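Local atomic coordinates of endoglucanase (Uncultured bacterium, PDB entry 3X17), a protein that probably hydrolyses internal beta-1,4-glucosidic bonds of cellulose, as a family 9 glycoside hydrolase with an N-terminal Ig-like domain. Residues Ala300-Trp308 against Leu347-Tyr356; Ala361-Tyr371 against Ile398-Gly409. All coordinates share one frame; numbering follows the deposited sequence.

Contact 1: residues Ala300-Trp308 against Leu347-Tyr356; sequences ALAAAEQAW and LWVVTGRAEY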
# COMPACT_ATOMS: atom_id res chain seq x y z
N ALA A 300 9.02 -22.53 -1.60
CA ALA A 300 7.91 -21.72 -1.11
C ALA A 300 6.71 -22.64 -0.96
O ALA A 300 6.00 -22.57 0.03
CB ALA A 300 7.61 -20.53 -1.99
N LEU A 301 6.58 -23.59 -1.88
CA LEU A 301 5.42 -24.48 -1.88
C LEU A 301 5.49 -25.41 -0.70
O LEU A 301 4.49 -25.63 -0.03
CB LEU A 301 5.29 -25.27 -3.18
CG LEU A 301 4.26 -26.42 -3.20
CD1 LEU A 301 2.85 -25.91 -2.97
CD2 LEU A 301 4.35 -27.28 -4.51
N ALA A 302 6.70 -25.91 -0.40
CA ALA A 302 6.85 -26.85 0.73
C ALA A 302 6.50 -26.16 2.04
O ALA A 302 5.78 -26.73 2.87
CB ALA A 302 8.28 -27.43 0.79
N ALA A 303 6.97 -24.93 2.19
CA ALA A 303 6.70 -24.15 3.38
C ALA A 303 5.19 -23.94 3.54
O ALA A 303 4.65 -24.09 4.64
CB ALA A 303 7.41 -22.82 3.29
N ALA A 304 4.52 -23.54 2.46
CA ALA A 304 3.07 -23.28 2.51
C ALA A 304 2.33 -24.55 2.94
O ALA A 304 1.38 -24.49 3.73
CB ALA A 304 2.52 -22.77 1.15
N GLU A 305 2.77 -25.68 2.42
CA GLU A 305 2.13 -26.97 2.69
C GLU A 305 2.30 -27.40 4.15
O GLU A 305 1.39 -28.00 4.73
CB GLU A 305 2.68 -28.06 1.75
CG GLU A 305 2.21 -27.90 0.30
CD GLU A 305 2.89 -28.87 -0.68
OE1 GLU A 305 4.07 -29.23 -0.48
OE2 GLU A 305 2.26 -29.20 -1.71
N GLN A 306 3.44 -27.07 4.74
CA GLN A 306 3.74 -27.47 6.11
C GLN A 306 2.94 -26.58 7.07
O GLN A 306 2.34 -27.06 8.02
CB GLN A 306 5.26 -27.35 6.35
CG GLN A 306 5.76 -27.74 7.75
CD GLN A 306 5.33 -29.14 8.15
OE1 GLN A 306 5.51 -30.10 7.39
NE2 GLN A 306 4.68 -29.26 9.31
N ALA A 307 2.90 -25.29 6.78
CA ALA A 307 2.02 -24.36 7.46
C ALA A 307 0.55 -24.78 7.44
O ALA A 307 -0.15 -24.66 8.43
CB ALA A 307 2.18 -22.98 6.87
N TRP A 308 0.05 -25.21 6.29
CA TRP A 308 -1.31 -25.70 6.25
C TRP A 308 -1.49 -26.97 7.09
O TRP A 308 -2.56 -27.18 7.65
CB TRP A 308 -1.79 -25.96 4.82
CG TRP A 308 -3.25 -26.33 4.80
CD1 TRP A 308 -3.78 -27.58 4.80
CD2 TRP A 308 -4.34 -25.42 4.90
NE1 TRP A 308 -5.15 -27.50 4.83
CE2 TRP A 308 -5.52 -26.19 4.91
CE3 TRP A 308 -4.45 -24.01 4.91
CZ2 TRP A 308 -6.79 -25.61 4.94
CZ3 TRP A 308 -5.72 -23.44 4.96
CH2 TRP A 308 -6.87 -24.24 5.00
N LEU A 347 -3.25 -22.24 -2.11
CA LEU A 347 -2.76 -23.60 -2.16
C LEU A 347 -3.54 -24.44 -3.18
O LEU A 347 -2.94 -25.25 -3.90
CB LEU A 347 -2.80 -24.24 -0.76
CG LEU A 347 -1.55 -23.89 0.08
CD1 LEU A 347 -1.79 -24.07 1.58
CD2 LEU A 347 -0.38 -24.75 -0.39
N TRP A 348 -4.86 -24.32 -3.16
CA TRP A 348 -5.72 -24.95 -4.17
C TRP A 348 -5.29 -24.58 -5.59
O TRP A 348 -5.24 -25.44 -6.47
CB TRP A 348 -7.19 -24.58 -3.97
CG TRP A 348 -8.07 -25.21 -5.02
CD1 TRP A 348 -8.16 -26.55 -5.32
CD2 TRP A 348 -8.86 -24.53 -6.00
NE1 TRP A 348 -8.99 -26.74 -6.40
CE2 TRP A 348 -9.42 -25.52 -6.84
CE3 TRP A 348 -9.20 -23.19 -6.21
CZ2 TRP A 348 -10.30 -25.21 -7.87
CZ3 TRP A 348 -10.06 -22.88 -7.25
CH2 TRP A 348 -10.60 -23.88 -8.07
N VAL A 349 -4.99 -23.30 -5.80
CA VAL A 349 -4.71 -22.77 -7.14
C VAL A 349 -3.44 -23.38 -7.69
O VAL A 349 -3.39 -23.74 -8.87
CB VAL A 349 -4.57 -21.22 -7.18
CG1 VAL A 349 -3.92 -20.78 -8.49
CG2 VAL A 349 -5.91 -20.54 -7.00
N VAL A 350 -2.39 -23.48 -6.86
CA VAL A 350 -1.09 -24.01 -7.35
C VAL A 350 -0.97 -25.56 -7.33
O VAL A 350 -0.21 -26.14 -8.13
CB VAL A 350 0.12 -23.35 -6.61
CG1 VAL A 350 0.15 -23.72 -5.13
CG2 VAL A 350 1.46 -23.65 -7.32
N THR A 351 -1.69 -26.22 -6.43
CA THR A 351 -1.60 -27.69 -6.34
C THR A 351 -2.77 -28.43 -6.99
O THR A 351 -2.65 -29.59 -7.33
CB THR A 351 -1.49 -28.22 -4.89
OG1 THR A 351 -2.75 -28.08 -4.22
CG2 THR A 351 -0.36 -27.48 -4.09
N GLY A 352 -3.94 -27.80 -6.99
CA GLY A 352 -5.12 -28.42 -7.56
C GLY A 352 -5.75 -29.42 -6.62
O GLY A 352 -6.77 -29.99 -6.95
N ARG A 353 -5.20 -29.57 -5.42
CA ARG A 353 -5.64 -30.63 -4.51
C ARG A 353 -6.98 -30.38 -3.81
O ARG A 353 -7.28 -29.26 -3.31
CB ARG A 353 -4.57 -30.91 -3.48
CG ARG A 353 -3.75 -32.13 -3.81
CD ARG A 353 -2.79 -32.42 -2.68
NE ARG A 353 -1.46 -32.18 -3.17
CZ ARG A 353 -0.62 -31.27 -2.70
NH1 ARG A 353 -0.85 -30.65 -1.56
NH2 ARG A 353 0.54 -31.12 -3.32
N ALA A 354 -7.78 -31.45 -3.78
CA ALA A 354 -9.07 -31.44 -3.11
C ALA A 354 -9.02 -30.96 -1.66
O ALA A 354 -9.95 -30.27 -1.19
CB ALA A 354 -9.72 -32.84 -3.20
N GLU A 355 -7.96 -31.34 -0.94
CA GLU A 355 -7.91 -30.99 0.48
C GLU A 355 -8.09 -29.50 0.71
O GLU A 355 -8.77 -29.10 1.66
CB GLU A 355 -6.64 -31.50 1.16
CG GLU A 355 -5.32 -30.84 0.70
CD GLU A 355 -4.10 -31.42 1.41
OE1 GLU A 355 -4.17 -31.61 2.64
OE2 GLU A 355 -3.10 -31.71 0.74
N TYR A 356 -7.51 -28.67 -0.17
CA TYR A 356 -7.63 -27.22 -0.08
C TYR A 356 -9.01 -26.71 -0.52
O TYR A 356 -9.61 -25.88 0.16
CB TYR A 356 -6.49 -26.52 -0.86
CG TYR A 356 -5.12 -27.04 -0.49
CD1 TYR A 356 -4.69 -27.01 0.83
CD2 TYR A 356 -4.35 -27.72 -1.41
CE1 TYR A 356 -3.47 -27.53 1.20
CE2 TYR A 356 -3.13 -28.29 -1.04
CZ TYR A 356 -2.71 -28.18 0.26
OH TYR A 356 -1.51 -28.72 0.63
O HOH W 1 -0.73 -29.09 3.31

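Contact 2: residues Ala361-Tyr371 against Ile398-Gly409; sequences ARMARTGLPAY and IRARLVQRILEG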
# COMPACT_ATOMS: atom_id res chain seq x y z
N ALA A 361 -15.07 -25.04 0.28
CA ALA A 361 -16.48 -25.44 0.14
C ALA A 361 -17.19 -25.52 1.49
O ALA A 361 -18.32 -25.07 1.64
CB ALA A 361 -16.61 -26.79 -0.63
N ARG A 362 -16.49 -26.04 2.50
CA ARG A 362 -16.97 -26.06 3.88
C ARG A 362 -17.29 -24.64 4.37
O ARG A 362 -18.40 -24.38 4.90
CB ARG A 362 -15.95 -26.73 4.80
CG ARG A 362 -16.41 -26.97 6.24
CD ARG A 362 -15.28 -27.58 7.12
NE ARG A 362 -14.20 -28.19 6.33
CZ ARG A 362 -12.90 -28.13 6.64
NH1 ARG A 362 -12.49 -27.51 7.75
NH2 ARG A 362 -12.00 -28.70 5.84
N MET A 363 -16.35 -23.72 4.17
CA MET A 363 -16.60 -22.32 4.52
C MET A 363 -17.75 -21.74 3.74
O MET A 363 -18.49 -20.93 4.28
CB MET A 363 -15.37 -21.42 4.35
CG MET A 363 -15.36 -20.28 5.35
SD MET A 363 -14.06 -19.04 5.10
CE MET A 363 -12.76 -19.70 6.16
N ALA A 364 -17.85 -22.09 2.47
CA ALA A 364 -18.91 -21.54 1.61
C ALA A 364 -20.32 -21.91 2.15
O ALA A 364 -21.25 -21.10 2.06
CB ALA A 364 -18.75 -22.00 0.17
N ARG A 365 -20.41 -23.06 2.82
CA ARG A 365 -21.65 -23.44 3.51
C ARG A 365 -22.05 -22.56 4.70
O ARG A 365 -23.24 -22.35 4.95
CB ARG A 365 -21.60 -24.92 3.91
CG ARG A 365 -22.44 -25.84 3.03
CD ARG A 365 -22.17 -27.30 3.34
NE ARG A 365 -21.29 -27.94 2.35
CZ ARG A 365 -20.13 -28.53 2.64
NH1 ARG A 365 -19.71 -28.60 3.90
NH2 ARG A 365 -19.39 -29.06 1.67
N THR A 366 -21.08 -22.07 5.47
CA THR A 366 -21.41 -21.34 6.69
C THR A 366 -21.25 -19.83 6.57
O THR A 366 -21.86 -19.05 7.32
CB THR A 366 -20.64 -21.86 7.91
OG1 THR A 366 -19.27 -22.12 7.55
CG2 THR A 366 -21.27 -23.16 8.44
N GLY A 367 -20.47 -19.40 5.57
CA GLY A 367 -20.29 -17.98 5.31
C GLY A 367 -18.87 -17.69 4.88
O GLY A 367 -17.93 -18.11 5.54
N LEU A 368 -18.71 -17.12 3.69
CA LEU A 368 -17.39 -16.75 3.20
C LEU A 368 -16.93 -15.52 3.97
O LEU A 368 -17.75 -14.78 4.51
CB LEU A 368 -17.46 -16.42 1.72
CG LEU A 368 -17.80 -17.57 0.78
CD1 LEU A 368 -18.18 -17.02 -0.61
CD2 LEU A 368 -16.67 -18.56 0.70
N PRO A 369 -15.61 -15.28 4.01
CA PRO A 369 -15.07 -14.08 4.66
C PRO A 369 -15.74 -12.85 4.06
O PRO A 369 -16.08 -12.87 2.88
CB PRO A 369 -13.59 -14.10 4.22
CG PRO A 369 -13.29 -15.53 3.95
CD PRO A 369 -14.55 -16.13 3.42
N ALA A 370 -15.93 -11.79 4.84
CA ALA A 370 -16.40 -10.51 4.28
C ALA A 370 -15.45 -10.04 3.17
O ALA A 370 -14.24 -10.31 3.22
CB ALA A 370 -16.53 -9.43 5.38
N TYR A 371 -16.03 -9.42 2.14
CA TYR A 371 -15.28 -8.85 1.04
C TYR A 371 -14.90 -7.41 1.38
O TYR A 371 -15.76 -6.55 1.58
CB TYR A 371 -16.08 -8.88 -0.29
CG TYR A 371 -15.22 -8.56 -1.50
CD1 TYR A 371 -14.37 -9.49 -2.04
CD2 TYR A 371 -15.21 -7.28 -2.05
CE1 TYR A 371 -13.58 -9.20 -3.14
CE2 TYR A 371 -14.40 -6.96 -3.10
CZ TYR A 371 -13.62 -7.95 -3.68
OH TYR A 371 -12.82 -7.64 -4.76
N ILE A 398 -19.78 -21.50 -6.29
CA ILE A 398 -18.87 -20.68 -5.46
C ILE A 398 -18.27 -19.55 -6.29
O ILE A 398 -18.37 -18.37 -5.94
CB ILE A 398 -17.74 -21.52 -4.81
CG1 ILE A 398 -18.33 -22.49 -3.78
CG2 ILE A 398 -16.70 -20.60 -4.13
CD1 ILE A 398 -17.35 -23.60 -3.30
N ARG A 399 -17.82 -19.93 -7.49
CA ARG A 399 -17.22 -18.98 -8.38
C ARG A 399 -18.17 -17.83 -8.63
O ARG A 399 -17.78 -16.66 -8.51
CB ARG A 399 -16.76 -19.62 -9.67
CG ARG A 399 -16.40 -18.59 -10.73
CD ARG A 399 -15.21 -18.99 -11.60
NE ARG A 399 -14.98 -20.44 -11.68
CZ ARG A 399 -13.76 -21.01 -11.62
NH1 ARG A 399 -12.68 -20.26 -11.38
NH2 ARG A 399 -13.63 -22.33 -11.73
N ALA A 400 -19.45 -18.15 -8.85
CA ALA A 400 -20.46 -17.11 -9.12
C ALA A 400 -20.69 -16.24 -7.91
O ALA A 400 -20.93 -15.05 -8.04
CB ALA A 400 -21.80 -17.72 -9.60
N ARG A 401 -20.64 -16.82 -6.71
CA ARG A 401 -20.72 -16.00 -5.50
C ARG A 401 -19.53 -15.05 -5.34
O ARG A 401 -19.69 -13.86 -5.08
CB ARG A 401 -20.91 -16.88 -4.25
CG ARG A 401 -22.33 -17.40 -4.13
CD ARG A 401 -22.40 -18.59 -3.21
NE ARG A 401 -22.11 -18.20 -1.83
CZ ARG A 401 -21.90 -19.06 -0.85
NH1 ARG A 401 -21.99 -20.37 -1.10
NH2 ARG A 401 -21.60 -18.62 0.36
N LEU A 402 -18.34 -15.56 -5.63
CA LEU A 402 -17.12 -14.76 -5.54
C LEU A 402 -17.17 -13.59 -6.51
O LEU A 402 -16.86 -12.45 -6.13
CB LEU A 402 -15.90 -15.64 -5.80
CG LEU A 402 -15.73 -16.81 -4.81
CD1 LEU A 402 -14.51 -17.65 -5.11
CD2 LEU A 402 -15.75 -16.34 -3.36
N VAL A 403 -17.65 -13.85 -7.72
CA VAL A 403 -17.69 -12.82 -8.76
C VAL A 403 -18.61 -11.69 -8.30
O VAL A 403 -18.23 -10.52 -8.33
CB VAL A 403 -18.14 -13.38 -10.16
CG1 VAL A 403 -18.53 -12.25 -11.08
CG2 VAL A 403 -16.99 -14.17 -10.82
N GLN A 404 -19.83 -12.05 -7.93
CA GLN A 404 -20.83 -11.09 -7.45
C GLN A 404 -20.30 -10.20 -6.29
O GLN A 404 -20.54 -8.99 -6.27
CB GLN A 404 -22.09 -11.86 -7.01
CG GLN A 404 -23.02 -11.05 -6.10
CD GLN A 404 -23.14 -11.62 -4.69
OE1 GLN A 404 -23.74 -10.99 -3.81
NE2 GLN A 404 -22.58 -12.82 -4.46
N ARG A 405 -19.61 -10.80 -5.32
CA ARG A 405 -18.98 -10.02 -4.26
C ARG A 405 -17.90 -9.07 -4.77
O ARG A 405 -17.84 -7.91 -4.35
CB ARG A 405 -18.48 -10.92 -3.14
CG ARG A 405 -19.57 -11.84 -2.62
CD ARG A 405 -19.60 -11.90 -1.12
NE ARG A 405 -20.96 -11.81 -0.60
CZ ARG A 405 -21.81 -12.83 -0.46
NH1 ARG A 405 -21.48 -14.07 -0.85
NH2 ARG A 405 -23.02 -12.61 0.05
N ILE A 406 -17.13 -9.51 -5.76
CA ILE A 406 -16.10 -8.64 -6.33
C ILE A 406 -16.73 -7.41 -6.99
O ILE A 406 -16.26 -6.28 -6.79
CB ILE A 406 -15.21 -9.41 -7.32
CG1 ILE A 406 -14.36 -10.43 -6.57
CG2 ILE A 406 -14.31 -8.45 -8.10
CD1 ILE A 406 -13.55 -11.38 -7.46
N LEU A 407 -17.82 -7.61 -7.73
CA LEU A 407 -18.46 -6.50 -8.44
C LEU A 407 -19.22 -5.57 -7.50
O LEU A 407 -19.21 -4.34 -7.68
CB LEU A 407 -19.36 -7.00 -9.58
CG LEU A 407 -18.66 -7.91 -10.62
CD1 LEU A 407 -19.74 -8.53 -11.53
CD2 LEU A 407 -17.64 -7.13 -11.48
N GLU A 408 -19.84 -6.16 -6.49
CA GLU A 408 -20.49 -5.38 -5.43
C GLU A 408 -19.48 -4.52 -4.63
O GLU A 408 -19.72 -3.34 -4.39
CB GLU A 408 -21.34 -6.31 -4.52
CG GLU A 408 -22.03 -5.62 -3.35
CD GLU A 408 -22.94 -4.45 -3.77
OE1 GLU A 408 -23.42 -4.44 -4.94
OE2 GLU A 408 -23.19 -3.55 -2.94
N GLY A 409 -18.31 -5.08 -4.32
CA GLY A 409 -17.27 -4.33 -3.60
C GLY A 409 -16.82 -3.08 -4.35
O GLY A 409 -16.83 -1.96 -3.82
O HOH W 2 -21.23 -16.22 1.93
O HOH W 3 -13.65 -5.31 -6.15

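Contact 1: residues Ala300-Trp308 against Leu347-Tyr356
Helix packing here joins helix 294-312 to the end of helix 337-351, the turn after it and the start of helix 354-366, with Leu347 as a knob in the hole formed by Leu301, Ala304, Glu305 and Trp308: its CD2 lies 3.8 Å from Ala304 CB, while CD1 reaches Trp308 CB. Beyond it Tyr356 turns its CE1 edge onto the face of the Trp308 pyrrole ring, a T-shaped pair with planes at 77°, and Leu347 CB covers one tyrosine face. A water links Tyr356 OH to Glu305 O. At the outer side a salt bridge joins Arg353 to Glu305: NH2 donates to OE2 (3.0 Å) in the guanidinium plane, NH1 bonds weakly to it, and Glu355 extends this to a three-residue network. Extended beyond CG (chi2 173°), the Glu305 chain carries its carboxylate to Arg353, with CG against Leu347 CD2. With an alanine in place of Glu305 the salt bridge would be lost and the guanidinium would probably be freer to turn, a weak bond to Glu355 remaining. Thr351 OG1 accepts from Arg353 N, an ST turn. Segments 300-308 and 347-351 lie at 134°, nearer antiparallel than parallel, as expected of successive helices in this family's (alpha/alpha)6 barrel.

Contact 2: residues Ala361-Tyr371 against Ile398-Gly409
Arg401 reaches from helix 396-418 to the C-terminal part of helix 354-366, where its NH2 donates to Ala364 O over 3.0 Å. The bond is fairly straight at 158°; it lies in the carbonyl plane on a lone pair, and the acceptor is also in the guanidinium plane. NH1 makes a weaker bond to the same oxygen, so both terminal nitrogens hold one carbonyl. The arginine chain bends at chi3 (67°), which turns its end across toward Ala364. Beside this grip Ile398 CG1 packs on Ala364 CB at 4.0 Å, and its CD1 extends to Ala361. Leu368 CD1 meets Leu402 CD2 at 3.7 Å, the two side chains crossing at about a right angle, and also lies near Arg401 NH2.

Farther along, Tyr371 lays one ring face over the backbone of helix 396-418. Arg405 O sits above that face, displaced toward the rim, and Ile406 CA makes a CH-pi contact 4.1 Å from the ring centroid. With CG anti to the backbone N (chi1 -168°), the ring reaches Ile406, whose side chain it crosses obliquely, with CG1 against CE1. Gly409 lets the ring come this close, since a CB there would clash with Tyr371 CE2.

Within the (alpha/alpha)6 barrel fold, this contact ties a helix end and the extended segment after it to another helix.

Two waters bridge the segments: one accepts from Leu368 N and Arg401 NH2, the other accepts from Tyr371 OH and donates to Ile406 O. Gly367, with positive phi, leaves the helical path and starts the extended run. Farther out, Pro369 O bonds to Tyr384 OH, Ala370 O to Asn378 ND2, and the Tyr384 ring packs edge-to-face with Tyr371.

How the contacts relate
Helix 354-366 is shared: its first turn belongs to contact 1 and its later part to contact 2, so the chain passes from one to the other in series. The centres of the contacts lie 21 Å apart and their nearest atoms about 5 Å, without touching. Helix 337-351 links them further, carrying Leu347 in contact 1 and, through Phe341, packing on Leu368 of contact 2. The side chains of Trp308 and Leu368 each lie about 13 Å from a bound calcium ion; Asp338 and Asp339 of that helix belong to a calcium site, and Asp338 also touches Pro369. Both contacts sit on the same side of the chain's centre, about 26 and 24 Å from it.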